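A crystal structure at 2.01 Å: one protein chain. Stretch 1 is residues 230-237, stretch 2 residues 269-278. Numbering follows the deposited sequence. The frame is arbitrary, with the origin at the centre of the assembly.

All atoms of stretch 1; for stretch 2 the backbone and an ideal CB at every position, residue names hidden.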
# COMPACT_ATOMS: atom_id res chain seq x y z
N PRO A 230 -10.73 7.32 3.60
CA PRO A 230 -10.42 7.18 2.20
C PRO A 230 -9.14 6.37 2.10
O PRO A 230 -8.12 6.72 2.71
CB PRO A 230 -10.16 8.61 1.72
CG PRO A 230 -10.50 9.49 2.89
CD PRO A 230 -10.28 8.65 4.08
N ILE A 231 -9.19 5.30 1.32
CA ILE A 231 -8.12 4.31 1.31
C ILE A 231 -7.40 4.28 -0.03
O ILE A 231 -6.20 4.18 -0.05
CB ILE A 231 -8.69 2.92 1.60
CG1 ILE A 231 -9.50 2.89 2.92
CG2 ILE A 231 -7.60 1.89 1.50
CD1 ILE A 231 -8.74 3.26 4.16
N HIS A 232 -8.12 4.30 -1.15
CA HIS A 232 -7.46 4.00 -2.42
C HIS A 232 -8.19 4.65 -3.58
O HIS A 232 -9.44 4.64 -3.63
CB HIS A 232 -7.37 2.47 -2.62
CG HIS A 232 -6.81 2.04 -3.93
ND1 HIS A 232 -5.47 2.17 -4.25
CD2 HIS A 232 -7.40 1.50 -5.03
CE1 HIS A 232 -5.26 1.73 -5.47
NE2 HIS A 232 -6.42 1.32 -5.97
N ILE A 233 -7.38 5.08 -4.56
CA ILE A 233 -7.85 5.77 -5.76
C ILE A 233 -7.27 5.10 -6.98
O ILE A 233 -6.08 4.84 -7.02
CB ILE A 233 -7.33 7.20 -5.88
CG1 ILE A 233 -7.67 8.02 -4.70
CG2 ILE A 233 -7.93 7.89 -7.13
CD1 ILE A 233 -6.92 9.34 -4.67
N GLU A 234 -8.10 4.87 -7.98
CA GLU A 234 -7.66 4.19 -9.18
C GLU A 234 -8.21 4.88 -10.43
O GLU A 234 -9.41 5.13 -10.53
CB GLU A 234 -8.16 2.75 -9.13
CG GLU A 234 -7.65 1.88 -10.26
CD GLU A 234 -6.58 0.84 -9.89
OE1 GLU A 234 -6.07 0.73 -8.73
OE2 GLU A 234 -6.27 0.11 -10.85
N ARG A 235 -7.34 5.14 -11.40
CA ARG A 235 -7.74 5.75 -12.68
C ARG A 235 -8.35 4.68 -13.57
O ARG A 235 -7.83 3.59 -13.68
CB ARG A 235 -6.50 6.35 -13.32
CG ARG A 235 -6.73 7.09 -14.63
CD ARG A 235 -5.68 8.20 -14.84
NE ARG A 235 -6.03 9.11 -15.93
CZ ARG A 235 -7.09 9.94 -15.94
NH1 ARG A 235 -7.96 10.00 -14.93
NH2 ARG A 235 -7.29 10.73 -16.99
N MET A 236 -9.49 4.96 -14.20
CA MET A 236 -9.99 4.08 -15.30
C MET A 236 -10.58 4.92 -16.44
O MET A 236 -11.63 5.55 -16.27
CB MET A 236 -11.03 3.08 -14.79
CG MET A 236 -10.73 2.48 -13.41
SD MET A 236 -11.95 1.27 -12.90
CE MET A 236 -11.79 -0.02 -14.15
N ASN A 237 -9.89 4.98 -17.58
CA ASN A 237 -10.23 5.94 -18.66
C ASN A 237 -10.01 7.34 -18.09
O ASN A 237 -9.04 7.55 -17.35
CB ASN A 237 -11.69 5.76 -19.14
CG ASN A 237 -12.09 4.31 -19.26
OD1 ASN A 237 -13.17 3.90 -18.79
ND2 ASN A 237 -11.20 3.50 -19.88
N UNK A 269 -15.19 -3.58 7.08
CA UNK A 269 -14.41 -2.33 7.16
C UNK A 269 -13.06 -2.50 6.47
O UNK A 269 -12.04 -2.64 7.11
CB UNK A 269 -14.21 -1.91 8.62
N UNK A 270 -13.06 -2.53 5.13
CA UNK A 270 -11.80 -2.86 4.41
C UNK A 270 -10.71 -1.82 4.66
O UNK A 270 -11.00 -0.63 4.80
CB UNK A 270 -12.06 -2.97 2.91
N UNK A 271 -9.47 -2.28 4.78
CA UNK A 271 -8.31 -1.40 4.98
C UNK A 271 -7.41 -1.43 3.71
O UNK A 271 -6.37 -0.79 3.69
CB UNK A 271 -7.52 -1.83 6.22
N UNK A 272 -7.76 -2.20 2.67
CA UNK A 272 -6.96 -2.21 1.42
C UNK A 272 -7.79 -2.68 0.25
O UNK A 272 -8.81 -3.39 0.46
CB UNK A 272 -5.73 -3.11 1.57
N UNK A 273 -7.36 -2.31 -0.96
CA UNK A 273 -8.10 -2.60 -2.17
C UNK A 273 -7.14 -3.00 -3.30
O UNK A 273 -6.03 -2.54 -3.35
CB UNK A 273 -8.94 -1.39 -2.58
N UNK A 274 -7.61 -3.84 -4.21
CA UNK A 274 -6.95 -4.08 -5.47
C UNK A 274 -7.93 -4.28 -6.62
O UNK A 274 -9.02 -4.87 -6.45
CB UNK A 274 -6.04 -5.30 -5.35
N UNK A 275 -7.51 -3.81 -7.79
CA UNK A 275 -8.29 -3.98 -9.03
C UNK A 275 -7.64 -5.00 -9.98
O UNK A 275 -6.48 -4.88 -10.36
CB UNK A 275 -8.44 -2.63 -9.74
N UNK A 276 -8.37 -6.05 -10.32
CA UNK A 276 -7.97 -7.01 -11.37
C UNK A 276 -9.15 -7.28 -12.31
O UNK A 276 -9.90 -8.26 -12.15
CB UNK A 276 -7.48 -8.32 -10.75
N UNK A 277 -9.31 -6.39 -13.28
CA UNK A 277 -10.50 -6.34 -14.19
C UNK A 277 -10.97 -7.73 -14.60
O UNK A 277 -10.12 -8.56 -14.91
CB UNK A 277 -10.18 -5.53 -15.45
N UNK A 278 -12.27 -8.07 -14.54
CA UNK A 278 -13.40 -7.21 -14.17
C UNK A 278 -13.70 -7.21 -12.63
O UNK A 278 -14.84 -6.92 -12.25
CB UNK A 278 -14.64 -7.67 -14.94

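The two strands, 230-236 and 272-276, run nearly parallel, with 15° between their directions and a closest axis approach of 6.6 Å. No direct hydrogen bond joins the two stretches.

Position 269 has no atom of stretch 1 near its ideal CB. Nothing visible restricts the choice. It is Asn269, which makes no contact here.

Position 270 points sideways, and its phi/psi of -63/142 would suit many residues, proline included. It is Pro270. Its ring stays clear of stretch 1, but its backbone O lies 4.3 Å from CG1 of Ile231.

At position 271 CA-to-CB points away. The phi/psi of -112/-1 is not a strand conformation but excludes few residues. With CA-to-CB pointing away, many would suit, polar ones included. It is Asn271. Its side chain stays 5.6 Å or more from stretch 1, while its backbone O sits 3.7 Å from CG2 of Ile231.

Position 272 begins the strand and also points away. Stretch 1 sets no demand on its size. It is Ala272, whose CA is 4.2 Å from CG2 of Ile231.

Position 273 turns toward stretch 1. Its ideal CB is 4.1 Å from CD2 of His232 and 5.4 Å from CG2 of Ile231. An apolar side chain is favoured, whether aliphatic or aromatic; a long one could lie along Ile231. It is Phe273, with chi1 at -70° (m). This rotamer carries the ring back along the chain toward Ile231, and CG2 of Ile231 meets the ring edge at CD1, 3.7 Å away. CB of Phe273 remains 4.0 Å from CD2 of His232.

Position 274 points away, and stretch 1 gives no guide. It is Ala274.

Position 275 again points toward stretch 1. Its ideal CB is 3.7 Å from OE2 of Glu234. That carboxylate could invite a donor or a basic group. Its OE1 accepts a hydrogen bond from NE2 of His232, at 2.8 Å, which leaves OE2 open to one. The thioether of Met236 offers an apolar surface beyond, so an aliphatic side chain also fits. It is Leu275, in the t, p rotamer. Its CD2 packs 3.8 Å from SD of Met236 and comes within 3.4 Å of OE2 of Glu234, a contact without a hydrogen bond. The polar link is made through the backbone: N of Leu275 donates to a water at 2.8 Å, and this water donates a weak bond, 3.4 Å long, to OE1 of Glu234.

Position 276 points away and could be polar or small. It is Ser276, out of contact with stretch 1.

At position 277 CA-to-CB is sideways. A short side chain would miss stretch 1; a long one could reach the end of Met236. It is Tyr277, with chi1 at -159° (t). CE of Met236 touches the edge of its ring, 4.0 Å from CD2 of Tyr277.

Position 278 points away. The peptide bond before it is cis, which strongly suggests proline. It is Pro278, without contact to stretch 1.

Stretch 2, residues 269-278: NPNAFALSYP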
# COMPACT_ATOMS: atom_id res chain seq x y z
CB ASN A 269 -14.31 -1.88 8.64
CG ASN A 269 -15.70 -1.46 9.19
OD1 ASN A 269 -16.24 -0.43 8.78
ND2 ASN A 269 -16.34 -2.32 9.94
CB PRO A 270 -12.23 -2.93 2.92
CG PRO A 270 -13.65 -2.29 2.85
CD PRO A 270 -14.23 -2.51 4.24
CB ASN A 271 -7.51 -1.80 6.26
CG ASN A 271 -7.09 -3.27 6.27
OD1 ASN A 271 -6.69 -3.81 5.24
ND2 ASN A 271 -7.15 -3.91 7.42
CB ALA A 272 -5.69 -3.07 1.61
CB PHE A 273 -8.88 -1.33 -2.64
CG PHE A 273 -10.05 -0.96 -1.75
CD1 PHE A 273 -9.85 -0.20 -0.62
CD2 PHE A 273 -11.29 -1.46 -2.00
CE1 PHE A 273 -10.92 0.11 0.22
CE2 PHE A 273 -12.37 -1.18 -1.17
CZ PHE A 273 -12.17 -0.39 -0.06
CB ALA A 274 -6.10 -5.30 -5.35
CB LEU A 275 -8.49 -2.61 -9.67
CG LEU A 275 -9.25 -2.53 -11.00
CD1 LEU A 275 -10.62 -3.23 -10.99
CD2 LEU A 275 -9.39 -1.07 -11.40
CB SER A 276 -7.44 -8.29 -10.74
OG SER A 276 -6.89 -9.09 -11.73
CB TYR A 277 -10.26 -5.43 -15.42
CG TYR A 277 -11.58 -4.96 -16.06
CD1 TYR A 277 -12.32 -5.84 -16.89
CD2 TYR A 277 -12.11 -3.65 -15.85
CE1 TYR A 277 -13.52 -5.45 -17.45
CE2 TYR A 277 -13.34 -3.28 -16.43
CZ TYR A 277 -14.03 -4.21 -17.21
OH TYR A 277 -15.24 -3.95 -17.81
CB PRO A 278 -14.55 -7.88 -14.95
CG PRO A 278 -14.22 -9.31 -14.84
CD PRO A 278 -12.73 -9.45 -14.81
O HOH W 1 -5.10 -2.39 -7.72
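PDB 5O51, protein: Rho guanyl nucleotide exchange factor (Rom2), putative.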